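Local coordinates for iron-regulated outer membrane protein (PDB 4B7O), which transports iron across the meningococcal outer membrane as a TonB-dependent transporter, probably acting as a receptor for iron-siderophore complexes, at residues 385-390 against 440-445; 124-129 against 359-364; 92-97 against 608-613; 555-560 against 590-595. All coordinates share one frame; numbering follows the deposited sequence.

Interaction 1: 385-390 against 440-445; sequences RHQEIK and PTKTDT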
loop_
_atom_site.group_PDB
_atom_site.type_symbol
_atom_site.label_atom_id
_atom_site.label_comp_id
_atom_site.label_asym_id
_atom_site.label_seq_id
_atom_site.Cartn_x
_atom_site.Cartn_y
_atom_site.Cartn_z
ATOM N N ARG A 385 -2.751 -7.059 -17.037
ATOM C CA ARG A 385 -2.068 -7.667 -15.898
ATOM C C ARG A 385 -2.328 -9.144 -15.844
ATOM O O ARG A 385 -3.473 -9.518 -15.863
ATOM C CB ARG A 385 -2.561 -7.082 -14.575
ATOM C CG ARG A 385 -1.641 -7.472 -13.446
ATOM C CD ARG A 385 -1.977 -6.813 -12.141
ATOM N NE ARG A 385 -3.332 -7.072 -11.774
ATOM C CZ ARG A 385 -4.019 -6.352 -10.899
ATOM N NH1 ARG A 385 -3.462 -5.308 -10.266
ATOM N NH2 ARG A 385 -5.249 -6.714 -10.664
ATOM N N HIS A 386 -1.276 -9.960 -15.733
ATOM C CA HIS A 386 -1.413 -11.414 -15.490
ATOM C C HIS A 386 -0.840 -11.818 -14.167
ATOM O O HIS A 386 0.360 -11.548 -13.859
ATOM C CB HIS A 386 -0.733 -12.228 -16.626
ATOM C CG HIS A 386 -1.041 -13.712 -16.582
ATOM N ND1 HIS A 386 -0.300 -14.587 -15.856
ATOM C CD2 HIS A 386 -2.068 -14.456 -17.167
ATOM C CE1 HIS A 386 -0.826 -15.817 -15.982
ATOM N NE2 HIS A 386 -1.913 -15.733 -16.775
ATOM N N GLN A 387 -1.686 -12.457 -13.365
ATOM C CA GLN A 387 -1.234 -13.054 -12.131
ATOM C C GLN A 387 -1.245 -14.555 -12.082
ATOM O O GLN A 387 -2.226 -15.164 -12.494
ATOM C CB GLN A 387 -2.094 -12.559 -10.981
ATOM C CG GLN A 387 -1.509 -11.307 -10.388
ATOM C CD GLN A 387 -2.535 -10.528 -9.645
ATOM O OE1 GLN A 387 -3.471 -9.988 -10.247
ATOM N NE2 GLN A 387 -2.382 -10.469 -8.334
ATOM N N GLU A 388 -0.216 -15.146 -11.471
ATOM C CA GLU A 388 -0.208 -16.615 -11.274
ATOM C C GLU A 388 0.336 -16.973 -9.920
ATOM O O GLU A 388 1.463 -16.563 -9.588
ATOM C CB GLU A 388 0.629 -17.336 -12.347
ATOM C CG GLU A 388 0.462 -18.860 -12.312
ATOM C CD GLU A 388 1.239 -19.681 -13.397
ATOM O OE1 GLU A 388 1.905 -19.107 -14.320
ATOM O OE2 GLU A 388 1.194 -20.948 -13.315
ATOM N N ILE A 389 -0.457 -17.721 -9.146
ATOM C CA ILE A 389 -0.072 -18.196 -7.836
ATOM C C ILE A 389 0.466 -19.630 -8.073
ATOM O O ILE A 389 -0.190 -20.406 -8.728
ATOM C CB ILE A 389 -1.307 -18.259 -6.928
ATOM C CG1 ILE A 389 -1.788 -16.880 -6.497
ATOM C CG2 ILE A 389 -1.047 -19.019 -5.689
ATOM C CD1 ILE A 389 -2.896 -16.847 -5.435
ATOM N N LYS A 390 1.661 -19.963 -7.564
ATOM C CA LYS A 390 2.346 -21.268 -7.807
ATOM C C LYS A 390 2.857 -21.773 -6.515
ATOM O O LYS A 390 3.916 -21.329 -6.080
ATOM C CB LYS A 390 3.572 -21.090 -8.708
ATOM C CG LYS A 390 3.363 -20.032 -9.767
ATOM C CD LYS A 390 4.664 -19.603 -10.408
ATOM C CE LYS A 390 4.319 -18.763 -11.608
ATOM N NZ LYS A 390 5.490 -18.591 -12.487
ATOM N N PRO A 440 -3.788 -21.285 -9.996
ATOM C CA PRO A 440 -4.800 -20.263 -10.223
ATOM C C PRO A 440 -4.179 -19.092 -10.908
ATOM O O PRO A 440 -2.992 -18.808 -10.674
ATOM C CB PRO A 440 -5.241 -19.876 -8.822
ATOM C CG PRO A 440 -4.689 -20.955 -7.927
ATOM C CD PRO A 440 -3.401 -21.339 -8.589
ATOM N N THR A 441 -4.932 -18.482 -11.824
ATOM C CA THR A 441 -4.463 -17.285 -12.502
ATOM C C THR A 441 -5.582 -16.231 -12.704
ATOM O O THR A 441 -6.768 -16.501 -12.514
ATOM C CB THR A 441 -3.865 -17.612 -13.873
ATOM O OG1 THR A 441 -4.929 -17.953 -14.742
ATOM C CG2 THR A 441 -2.891 -18.763 -13.806
ATOM N N LYS A 442 -5.188 -15.034 -13.120
ATOM C CA LYS A 442 -6.146 -13.935 -13.318
ATOM C C LYS A 442 -5.540 -12.993 -14.308
ATOM O O LYS A 442 -4.384 -12.581 -14.145
ATOM C CB LYS A 442 -6.461 -13.196 -12.030
ATOM C CG LYS A 442 -7.626 -12.228 -12.215
ATOM C CD LYS A 442 -8.103 -11.678 -10.891
ATOM C CE LYS A 442 -7.333 -10.420 -10.545
ATOM N NZ LYS A 442 -7.828 -9.918 -9.236
ATOM N N THR A 443 -6.274 -12.733 -15.385
ATOM C CA THR A 443 -5.861 -11.723 -16.356
ATOM C C THR A 443 -6.788 -10.505 -16.205
ATOM O O THR A 443 -7.992 -10.672 -16.100
ATOM C CB THR A 443 -6.001 -12.273 -17.778
ATOM O OG1 THR A 443 -5.187 -13.434 -17.898
ATOM C CG2 THR A 443 -5.582 -11.255 -18.817
ATOM N N ASP A 444 -6.224 -9.305 -16.131
ATOM C CA ASP A 444 -7.028 -8.075 -16.124
ATOM C C ASP A 444 -6.596 -7.278 -17.322
ATOM O O ASP A 444 -5.391 -7.158 -17.596
ATOM C CB ASP A 444 -6.886 -7.259 -14.858
ATOM C CG ASP A 444 -7.581 -7.885 -13.662
ATOM O OD1 ASP A 444 -8.812 -8.077 -13.695
ATOM O OD2 ASP A 444 -6.905 -8.162 -12.636
ATOM N N THR A 445 -7.611 -6.833 -18.078
ATOM C CA THR A 445 -7.443 -6.068 -19.323
ATOM C C THR A 445 -8.299 -4.761 -19.317
ATOM O O THR A 445 -9.504 -4.771 -19.024
ATOM C CB THR A 445 -7.810 -6.937 -20.556
ATOM O OG1 THR A 445 -7.727 -8.326 -20.199
ATOM C CG2 THR A 445 -6.849 -6.668 -21.677
#
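An antiparallel strand pair in the wall of the barrel joins 385-390 to 440-445, with Arg385 opposite Asp444 and Glu388 opposite Thr441. The ladder is regular. Arg385 N donates to Asp444 O at 2.7 Å, and Asp444 N to Arg385 O at 2.8 Å. Gln387 and Lys442 repeat this, Gln387 N pointing almost straight at Lys442 O (2.8 Å, 177° at the hydrogen). Ile389 N to Pro440 O, at 3.2 Å, adds one more bond at the residue just before the second strand. Between these bonds CA-H groups also lean on carbonyls, as Thr441 CA does on Gln387 O. In this TonB-dependent transporter barrel, Arg385, Gln387, Lys442 and Asp444 face the plug, while His386, Glu388, Thr441 and Thr443 lie on the other face.

On the plug side the side chains of Arg385 and Asp444 run side by side. Arg385 has CG anti to its own N and then bends at chi3 (56°), which brings NH2 to Asp444 OD2 in a 3.0 Å salt bridge. The bond is tilted: the guanidinium and carboxylate planes lie 71° apart, and NH2 approaches from above the carboxylate plane. Lys442 NZ joins the network at longer range, while its firmer partners are Asp127 of the plug and Pro511 O; Asp444 OD1 is taken by Ser510.

On the opposite face the edge of the His386 ring meets Thr443, CD2 lying 3.4 Å from OG1. Glu388 CG packs on Thr441 CG2 at 3.7 Å, its carboxylate continuing to Asn439.

Interaction 2: 124-129 against 359-364; sequences AYSDSQ and ITTRGM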
loop_
_atom_site.group_PDB
_atom_site.type_symbol
_atom_site.label_atom_id
_atom_site.label_comp_id
_atom_site.label_asym_id
_atom_site.label_seq_id
_atom_site.Cartn_x
_atom_site.Cartn_y
_atom_site.Cartn_z
ATOM N N ALA A 124 3.778 -0.798 -11.003
ATOM C CA ALA A 124 3.544 -2.210 -11.020
ATOM C C ALA A 124 3.009 -2.605 -9.670
ATOM O O ALA A 124 3.544 -2.215 -8.657
ATOM C CB ALA A 124 4.838 -2.942 -11.302
ATOM N N TYR A 125 1.980 -3.436 -9.658
ATOM C CA TYR A 125 1.350 -3.805 -8.427
ATOM C C TYR A 125 0.468 -5.020 -8.706
ATOM O O TYR A 125 -0.015 -5.243 -9.800
ATOM C CB TYR A 125 0.469 -2.631 -7.936
ATOM C CG TYR A 125 -0.500 -2.066 -9.023
ATOM C CD1 TYR A 125 -0.096 -1.068 -9.896
ATOM C CD2 TYR A 125 -1.792 -2.529 -9.143
ATOM C CE1 TYR A 125 -0.944 -0.564 -10.889
ATOM C CE2 TYR A 125 -2.655 -2.017 -10.107
ATOM C CZ TYR A 125 -2.209 -1.035 -10.971
ATOM O OH TYR A 125 -3.052 -0.530 -11.912
ATOM N N SER A 126 0.164 -5.737 -7.661
ATOM C CA SER A 126 -0.514 -6.997 -7.760
ATOM C C SER A 126 -1.566 -6.900 -6.694
ATOM O O SER A 126 -1.412 -6.148 -5.758
ATOM C CB SER A 126 0.502 -8.087 -7.367
ATOM O OG SER A 126 -0.132 -9.235 -6.911
ATOM N N ASP A 127 -2.635 -7.665 -6.816
ATOM C CA ASP A 127 -3.679 -7.528 -5.847
ATOM C C ASP A 127 -3.910 -8.802 -5.078
ATOM O O ASP A 127 -4.764 -8.858 -4.179
ATOM C CB ASP A 127 -4.948 -6.965 -6.517
ATOM C CG ASP A 127 -5.617 -7.941 -7.455
ATOM O OD1 ASP A 127 -4.933 -8.842 -7.984
ATOM O OD2 ASP A 127 -6.837 -7.770 -7.677
ATOM N N SER A 128 -3.111 -9.814 -5.379
ATOM C CA SER A 128 -3.192 -11.063 -4.608
ATOM C C SER A 128 -2.386 -10.983 -3.320
ATOM O O SER A 128 -1.576 -10.078 -3.132
ATOM C CB SER A 128 -2.793 -12.276 -5.448
ATOM O OG SER A 128 -3.512 -12.240 -6.689
ATOM N N GLN A 129 -2.678 -11.881 -2.401
ATOM C CA GLN A 129 -1.947 -11.895 -1.168
ATOM C C GLN A 129 -1.398 -13.294 -0.816
ATOM O O GLN A 129 -1.847 -14.299 -1.355
ATOM C CB GLN A 129 -2.871 -11.411 -0.085
ATOM C CG GLN A 129 -3.905 -12.429 0.300
ATOM C CD GLN A 129 -4.782 -11.917 1.387
ATOM O OE1 GLN A 129 -4.353 -11.131 2.227
ATOM N NE2 GLN A 129 -6.029 -12.314 1.360
ATOM N N ILE A 359 4.139 -15.925 -6.158
ATOM C CA ILE A 359 3.095 -15.244 -6.914
ATOM C C ILE A 359 3.771 -14.421 -7.972
ATOM O O ILE A 359 4.709 -13.701 -7.694
ATOM C CB ILE A 359 2.291 -14.288 -6.060
ATOM C CG1 ILE A 359 1.767 -14.957 -4.811
ATOM C CG2 ILE A 359 1.097 -13.789 -6.864
ATOM C CD1 ILE A 359 1.079 -13.955 -3.921
ATOM N N THR A 360 3.322 -14.514 -9.195
ATOM C CA THR A 360 4.085 -13.959 -10.283
ATOM C C THR A 360 3.118 -13.031 -10.960
ATOM O O THR A 360 2.008 -13.423 -11.256
ATOM C CB THR A 360 4.609 -15.064 -11.308
ATOM O OG1 THR A 360 5.627 -15.884 -10.724
ATOM C CG2 THR A 360 5.243 -14.447 -12.501
ATOM N N THR A 361 3.526 -11.808 -11.215
ATOM C CA THR A 361 2.648 -10.886 -11.833
ATOM C C THR A 361 3.339 -10.343 -12.998
ATOM O O THR A 361 4.473 -9.876 -12.854
ATOM C CB THR A 361 2.306 -9.747 -10.855
ATOM O OG1 THR A 361 1.569 -10.324 -9.776
ATOM C CG2 THR A 361 1.423 -8.660 -11.528
ATOM N N ARG A 362 2.675 -10.382 -14.156
ATOM C CA ARG A 362 3.235 -9.634 -15.312
ATOM C C ARG A 362 2.237 -8.626 -15.820
ATOM O O ARG A 362 1.021 -8.870 -15.811
ATOM C CB ARG A 362 3.600 -10.529 -16.492
ATOM C CG ARG A 362 4.396 -11.739 -16.092
ATOM C CD ARG A 362 3.944 -12.957 -16.876
ATOM N NE ARG A 362 5.119 -13.721 -17.217
ATOM C CZ ARG A 362 5.773 -13.576 -18.362
ATOM N NH1 ARG A 362 5.327 -12.708 -19.278
ATOM N NH2 ARG A 362 6.860 -14.319 -18.595
ATOM N N GLY A 363 2.754 -7.499 -16.266
ATOM C CA GLY A 363 1.888 -6.419 -16.664
ATOM C C GLY A 363 2.584 -5.538 -17.622
ATOM O O GLY A 363 3.820 -5.506 -17.665
ATOM N N MET A 364 1.784 -4.878 -18.434
ATOM C CA MET A 364 2.249 -3.798 -19.285
ATOM C C MET A 364 1.221 -2.710 -19.342
ATOM O O MET A 364 0.036 -2.968 -19.229
ATOM C CB MET A 364 2.605 -4.272 -20.682
ATOM C CG MET A 364 1.879 -5.525 -21.069
ATOM S SD MET A 364 2.284 -5.985 -22.763
ATOM C CE MET A 364 0.770 -6.820 -23.269
#
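The flat groups in this contact are peptide units rather than rings: the carbonyl oxygen of Gln129 lies 3.9 Å from Ile359 CD1, and that of Tyr125 lies 4.1 Å from Thr361 CG2. Methyl groups of a barrel strand thus rest against the backbone of a plug loop, the irregular run between plug strands 118-121 and 144-150. The Tyr125 ring itself turns from the strand, and its OH bonds to the backbone N of Ile160.

No hydrogen bond crosses between the two segments, which meet by van der Waals packing at a buried part of the plug-barrel boundary. Ile359 and Thr361, two residues apart, send their side chains inward to the loop, with Thr360 between them turned outward. Ile359 carries CG1 beside its backbone N (chi1 -52°) and reaches with CD1 to the carbonyl of Gln129, while its other branch, CG2, lies 4.4 Å from Ser128 CB. The loop is steadied in turn by Arg136, which bonds to Asp127 O, and by a weak bond from Ser128 N to Ser126 OG.

Ser126 makes the tighter approach: Thr361 OG1 sits equally close to its CB and its OG, 3.5 Å from each.

Interaction 3: 92-97 against 608-613; sequences EPSIDF and GVSHSK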
loop_
_atom_site.group_PDB
_atom_site.type_symbol
_atom_site.label_atom_id
_atom_site.label_comp_id
_atom_site.label_asym_id
_atom_site.label_seq_id
_atom_site.Cartn_x
_atom_site.Cartn_y
_atom_site.Cartn_z
ATOM N N GLU A 92 0.052 11.942 7.894
ATOM C CA GLU A 92 -1.111 11.850 7.030
ATOM C C GLU A 92 -2.282 11.128 7.706
ATOM O O GLU A 92 -2.260 9.928 7.871
ATOM C CB GLU A 92 -0.745 11.199 5.714
ATOM C CG GLU A 92 -1.973 10.885 4.861
ATOM C CD GLU A 92 -2.933 12.067 4.573
ATOM O OE1 GLU A 92 -2.408 13.057 3.970
ATOM O OE2 GLU A 92 -4.199 11.973 4.923
ATOM N N PRO A 93 -3.323 11.870 8.086
ATOM C CA PRO A 93 -4.355 11.296 8.957
ATOM C C PRO A 93 -5.298 10.289 8.285
ATOM O O PRO A 93 -6.013 9.580 8.985
ATOM C CB PRO A 93 -5.148 12.541 9.454
ATOM C CG PRO A 93 -4.728 13.707 8.573
ATOM C CD PRO A 93 -3.599 13.277 7.693
ATOM N N SER A 94 -5.392 10.219 6.971
ATOM C CA SER A 94 -6.381 9.253 6.485
ATOM C C SER A 94 -5.720 7.844 6.154
ATOM O O SER A 94 -6.374 6.893 5.703
ATOM C CB SER A 94 -7.153 9.865 5.317
ATOM O OG SER A 94 -6.231 10.087 4.256
ATOM N N ILE A 95 -4.429 7.754 6.412
ATOM C CA ILE A 95 -3.699 6.513 6.210
ATOM C C ILE A 95 -3.407 6.039 7.597
ATOM O O ILE A 95 -2.911 6.793 8.367
ATOM C CB ILE A 95 -2.369 6.758 5.488
ATOM C CG1 ILE A 95 -2.606 7.540 4.227
ATOM C CG2 ILE A 95 -1.682 5.477 5.043
ATOM C CD1 ILE A 95 -1.308 7.930 3.554
ATOM N N ASP A 96 -3.759 4.812 7.929
ATOM C CA ASP A 96 -3.472 4.271 9.239
ATOM C C ASP A 96 -2.810 2.893 9.117
ATOM O O ASP A 96 -3.124 2.095 8.238
ATOM C CB ASP A 96 -4.749 4.223 10.079
ATOM C CG ASP A 96 -4.494 3.836 11.539
ATOM O OD1 ASP A 96 -3.610 4.430 12.177
ATOM O OD2 ASP A 96 -5.180 2.933 12.063
ATOM N N PHE A 97 -1.846 2.639 9.987
ATOM C CA PHE A 97 -1.140 1.383 9.969
ATOM C C PHE A 97 -1.397 0.556 11.193
ATOM O O PHE A 97 -1.574 1.089 12.302
ATOM C CB PHE A 97 0.318 1.642 9.886
ATOM C CG PHE A 97 0.757 2.127 8.568
ATOM C CD1 PHE A 97 0.669 3.470 8.251
ATOM C CD2 PHE A 97 1.317 1.252 7.658
ATOM C CE1 PHE A 97 1.095 3.917 7.001
ATOM C CE2 PHE A 97 1.751 1.683 6.412
ATOM C CZ PHE A 97 1.660 3.023 6.084
ATOM N N GLY A 608 -3.875 18.258 10.625
ATOM C CA GLY A 608 -4.744 17.477 9.782
ATOM C C GLY A 608 -5.729 16.736 10.609
ATOM O O GLY A 608 -5.491 16.521 11.782
ATOM N N VAL A 609 -6.812 16.314 9.967
ATOM C CA VAL A 609 -7.845 15.566 10.591
ATOM C C VAL A 609 -8.583 14.752 9.546
ATOM O O VAL A 609 -8.766 15.164 8.380
ATOM C CB VAL A 609 -8.822 16.479 11.403
ATOM C CG1 VAL A 609 -9.407 17.604 10.561
ATOM C CG2 VAL A 609 -9.953 15.655 12.050
ATOM N N SER A 610 -9.000 13.564 9.946
ATOM C CA SER A 610 -9.605 12.666 9.016
ATOM C C SER A 610 -10.533 11.767 9.753
ATOM O O SER A 610 -10.275 11.413 10.904
ATOM C CB SER A 610 -8.523 11.804 8.396
ATOM O OG SER A 610 -9.069 11.141 7.292
ATOM N N HIS A 611 -11.604 11.367 9.094
ATOM C CA HIS A 611 -12.642 10.607 9.743
ATOM C C HIS A 611 -13.423 10.024 8.609
ATOM O O HIS A 611 -13.776 10.735 7.657
ATOM C CB HIS A 611 -13.548 11.520 10.624
ATOM C CG HIS A 611 -14.323 10.779 11.702
ATOM N ND1 HIS A 611 -14.112 9.457 11.993
ATOM C CD2 HIS A 611 -15.294 11.225 12.604
ATOM C CE1 HIS A 611 -14.925 9.078 12.991
ATOM N NE2 HIS A 611 -15.651 10.151 13.378
ATOM N N SER A 612 -13.687 8.729 8.697
ATOM C CA SER A 612 -14.363 8.011 7.668
ATOM C C SER A 612 -15.290 6.977 8.326
ATOM O O SER A 612 -15.267 6.822 9.543
ATOM C CB SER A 612 -13.347 7.405 6.695
ATOM O OG SER A 612 -12.600 6.359 7.280
ATOM N N LYS A 613 -16.178 6.355 7.547
ATOM C CA LYS A 613 -17.205 5.460 8.095
ATOM C C LYS A 613 -17.487 4.248 7.199
ATOM O O LYS A 613 -18.551 4.151 6.662
ATOM C CB LYS A 613 -18.479 6.244 8.302
ATOM C CG LYS A 613 -19.425 5.671 9.309
ATOM C CD LYS A 613 -20.815 6.179 8.973
ATOM C CE LYS A 613 -21.623 6.525 10.220
ATOM N NZ LYS A 613 -22.343 5.301 10.636
#
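A type I beta turn of the plug, Glu92 to Ile95, presses Pro93 and Ser94 against the inner side of barrel segment 608-613. Pro93 lies along the strand backbone. Its CG sits 3.6 Å from Val609 N and beside the carbonyl carbon of Gly608, whose lack of a side chain lets the pyrrolidine ring come this near. Further along, Pro93 CB meets Ser610 CB at 3.6 Å, and Pro93 O is 3.4 Å from that same Ser610 CB, so the serine methylene is touched by both the ring and the carbonyl of one residue.

Ser610 holds its OG anti to its backbone N (chi1 -167°), which brings the hydroxyl up to Ser94 CB at 3.0 Å, a very tight approach. No hydrogen bond links the two segments. The turn instead has its own internal clasp: Glu92 OE2 accepts from both Ser94 N and Ser94 OG, each at 2.9 Å, the first bond nearly straight and close to the carboxylate plane, the second from well above it. One carboxylate oxygen thus grips both the backbone N and the hydroxyl of Ser94, while the other oxygen of Glu92 forms a salt bridge with Arg68.

Beyond the turn, strand 95-97 pairs with plug strand 107-109; on the barrel side, strand 603-618 runs between strands 578-600 and 638-647, bonded through its backbone to both.

Interaction 4: 555-560 against 590-595; sequences GSYFWQ and HGYELG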
loop_
_atom_site.group_PDB
_atom_site.type_symbol
_atom_site.label_atom_id
_atom_site.label_comp_id
_atom_site.label_asym_id
_atom_site.label_seq_id
_atom_site.Cartn_x
_atom_site.Cartn_y
_atom_site.Cartn_z
ATOM N N GLY A 555 -9.299 20.468 1.870
ATOM C CA GLY A 555 -10.319 19.645 2.440
ATOM C C GLY A 555 -10.981 18.801 1.359
ATOM O O GLY A 555 -10.839 19.081 0.182
ATOM N N SER A 556 -11.697 17.770 1.779
ATOM C CA SER A 556 -12.366 16.889 0.894
ATOM C C SER A 556 -13.530 16.364 1.647
ATOM O O SER A 556 -13.478 16.299 2.856
ATOM C CB SER A 556 -11.490 15.678 0.542
ATOM O OG SER A 556 -10.613 15.933 -0.558
ATOM N N TYR A 557 -14.581 15.971 0.928
ATOM C CA TYR A 557 -15.643 15.156 1.463
ATOM C C TYR A 557 -15.987 14.115 0.423
ATOM O O TYR A 557 -16.111 14.444 -0.729
ATOM C CB TYR A 557 -16.871 15.970 1.788
ATOM C CG TYR A 557 -17.680 15.276 2.814
ATOM C CD1 TYR A 557 -18.465 14.168 2.486
ATOM C CD2 TYR A 557 -17.589 15.655 4.142
ATOM C CE1 TYR A 557 -19.209 13.498 3.467
ATOM C CE2 TYR A 557 -18.297 15.014 5.122
ATOM C CZ TYR A 557 -19.109 13.953 4.782
ATOM O OH TYR A 557 -19.773 13.330 5.775
ATOM N N PHE A 558 -16.096 12.853 0.811
ATOM C CA PHE A 558 -16.248 11.825 -0.211
ATOM C C PHE A 558 -17.394 10.910 0.119
ATOM O O PHE A 558 -17.734 10.749 1.265
ATOM C CB PHE A 558 -14.966 10.992 -0.373
ATOM C CG PHE A 558 -14.548 10.332 0.890
ATOM C CD1 PHE A 558 -15.098 9.101 1.244
ATOM C CD2 PHE A 558 -13.670 10.985 1.759
ATOM C CE1 PHE A 558 -14.737 8.476 2.431
ATOM C CE2 PHE A 558 -13.311 10.383 2.954
ATOM C CZ PHE A 558 -13.848 9.132 3.289
ATOM N N TRP A 559 -18.010 10.348 -0.901
ATOM C CA TRP A 559 -19.042 9.352 -0.658
ATOM C C TRP A 559 -18.801 8.229 -1.584
ATOM O O TRP A 559 -18.532 8.444 -2.791
ATOM C CB TRP A 559 -20.363 9.889 -1.016
ATOM C CG TRP A 559 -20.832 11.039 -0.187
ATOM C CD1 TRP A 559 -21.667 10.984 0.895
ATOM C CD2 TRP A 559 -20.550 12.459 -0.403
ATOM N NE1 TRP A 559 -21.922 12.225 1.366
ATOM C CE2 TRP A 559 -21.297 13.165 0.614
ATOM C CE3 TRP A 559 -19.786 13.180 -1.322
ATOM C CZ2 TRP A 559 -21.290 14.550 0.710
ATOM C CZ3 TRP A 559 -19.769 14.573 -1.235
ATOM C CH2 TRP A 559 -20.492 15.244 -0.216
ATOM N N GLN A 560 -18.892 7.013 -1.074
ATOM C CA GLN A 560 -18.597 5.936 -1.956
ATOM C C GLN A 560 -19.496 4.796 -1.748
ATOM O O GLN A 560 -19.840 4.458 -0.636
ATOM C CB GLN A 560 -17.158 5.528 -1.843
ATOM C CG GLN A 560 -16.628 4.965 -3.171
ATOM C CD GLN A 560 -15.523 4.032 -2.858
ATOM O OE1 GLN A 560 -14.546 3.918 -3.592
ATOM N NE2 GLN A 560 -15.637 3.393 -1.679
ATOM N N HIS A 590 -18.153 7.133 3.698
ATOM C CA HIS A 590 -18.142 8.580 3.509
ATOM C C HIS A 590 -17.327 9.249 4.542
ATOM O O HIS A 590 -16.943 8.647 5.520
ATOM C CB HIS A 590 -19.550 9.108 3.530
ATOM C CG HIS A 590 -20.266 8.957 4.859
ATOM N ND1 HIS A 590 -20.190 9.896 5.836
ATOM C CD2 HIS A 590 -21.228 8.024 5.286
ATOM C CE1 HIS A 590 -21.014 9.555 6.867
ATOM N NE2 HIS A 590 -21.636 8.400 6.531
ATOM N N GLY A 591 -17.033 10.509 4.373
ATOM C CA GLY A 591 -16.132 11.123 5.360
ATOM C C GLY A 591 -15.424 12.317 4.838
ATOM O O GLY A 591 -15.759 12.820 3.742
ATOM N N TYR A 592 -14.441 12.797 5.602
ATOM C CA TYR A 592 -13.781 14.026 5.205
ATOM C C TYR A 592 -12.379 14.053 5.724
ATOM O O TYR A 592 -12.020 13.258 6.617
ATOM C CB TYR A 592 -14.563 15.242 5.795
ATOM C CG TYR A 592 -14.620 15.205 7.295
ATOM C CD1 TYR A 592 -13.521 15.649 8.054
ATOM C CD2 TYR A 592 -15.715 14.674 7.962
ATOM C CE1 TYR A 592 -13.514 15.606 9.432
ATOM C CE2 TYR A 592 -15.741 14.656 9.369
ATOM C CZ TYR A 592 -14.620 15.107 10.071
ATOM O OH TYR A 592 -14.612 15.061 11.423
ATOM N N GLU A 593 -11.614 15.008 5.198
ATOM C CA GLU A 593 -10.285 15.291 5.686
ATOM C C GLU A 593 -9.973 16.788 5.440
ATOM O O GLU A 593 -10.410 17.355 4.453
ATOM C CB GLU A 593 -9.254 14.411 4.988
ATOM C CG GLU A 593 -9.562 14.212 3.539
ATOM C CD GLU A 593 -9.334 12.788 3.017
ATOM O OE1 GLU A 593 -9.928 11.783 3.509
ATOM O OE2 GLU A 593 -8.578 12.690 2.037
ATOM N N LEU A 594 -9.269 17.407 6.376
ATOM C CA LEU A 594 -8.889 18.768 6.269
ATOM C C LEU A 594 -7.448 18.781 6.621
ATOM O O LEU A 594 -7.018 18.019 7.486
ATOM C CB LEU A 594 -9.644 19.642 7.286
ATOM C CG LEU A 594 -11.160 19.755 7.101
ATOM C CD1 LEU A 594 -11.948 19.898 8.388
ATOM C CD2 LEU A 594 -11.554 20.888 6.189
ATOM N N GLY A 595 -6.709 19.679 5.990
ATOM C CA GLY A 595 -5.307 19.877 6.288
ATOM C C GLY A 595 -5.067 21.357 6.161
ATOM O O GLY A 595 -5.682 21.993 5.323
#
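Tyr557 lies flat across the neighbouring strand, 590-595, in an antiparallel pair of neighbouring strands of the transporter's beta-barrel. From CB, 3.9 Å from Gly591 O, the side chain leaves anti to the backbone N (chi1 -156°), and the ring settles over that oxygen: CG is 3.3 Å away, and the oxygen stands 3.1 Å off the ring plane beneath its centre. Along one side of the ring CD2 meets Tyr592 CB at 3.5 Å, and CE2 comes to the edge of the Tyr592 ring. At the tip OH receives a weak bond from His590 ND1, 3.5 Å long.

Gly591 is the pivot of the pair. Its O also accepts Phe558 N, and its N donates to Phe558 O; Ser556 and Glu593 exchange a second pair of backbone bonds. Phe558, on the side turned to the plug, swings its ring back over the glycine (chi1 58°), so that Gly591 CA makes a CH-pi contact at 4.0 Å from the ring centroid. Gly591 is thus sandwiched, with an aromatic ring on each side of the sheet, in a backbone conformation that suits glycine.

On the Phe558 side Glu593 bends at chi2 and carries its carboxylate into the barrel, where OE2 forms salt bridges with Lys151 and Arg110 of the plug. Ser556 OG accepts from the backbone N of Ser65. The Tyr557 side holds Trp559, whose side chain slants across that of His590, CD1 lying 3.9 Å from His590 CB. The other carboxylate oxygen of Glu593, OE1, stops 3.7 Å from Phe558 CE2.

From the N terminus, the plug turn at 92-97 opens the widest loop, closed by interaction 3 at 608-613. All the others fall within it, one after another and without crossing. Interaction 2 runs from plug loop 124-129 to 359-364; interaction 1 follows, joining 385-390 to 440-445; interaction 4 comes last, joining 555-560 to 590-595. Interactions 2 and 3 tie plug to barrel, while 1 and 4 tie barrel strands to each other. They form two clusters: 1 and 2, centres 7 Å apart, meet where strand 355-373 of interaction 2 adjoins 376-391 of interaction 1; 3 and 4, centres 10 Å apart, where 603-618 of interaction 3 adjoins 578-600 of interaction 4. Interactions 2 and 3 lie on opposite sides of the chain's centre.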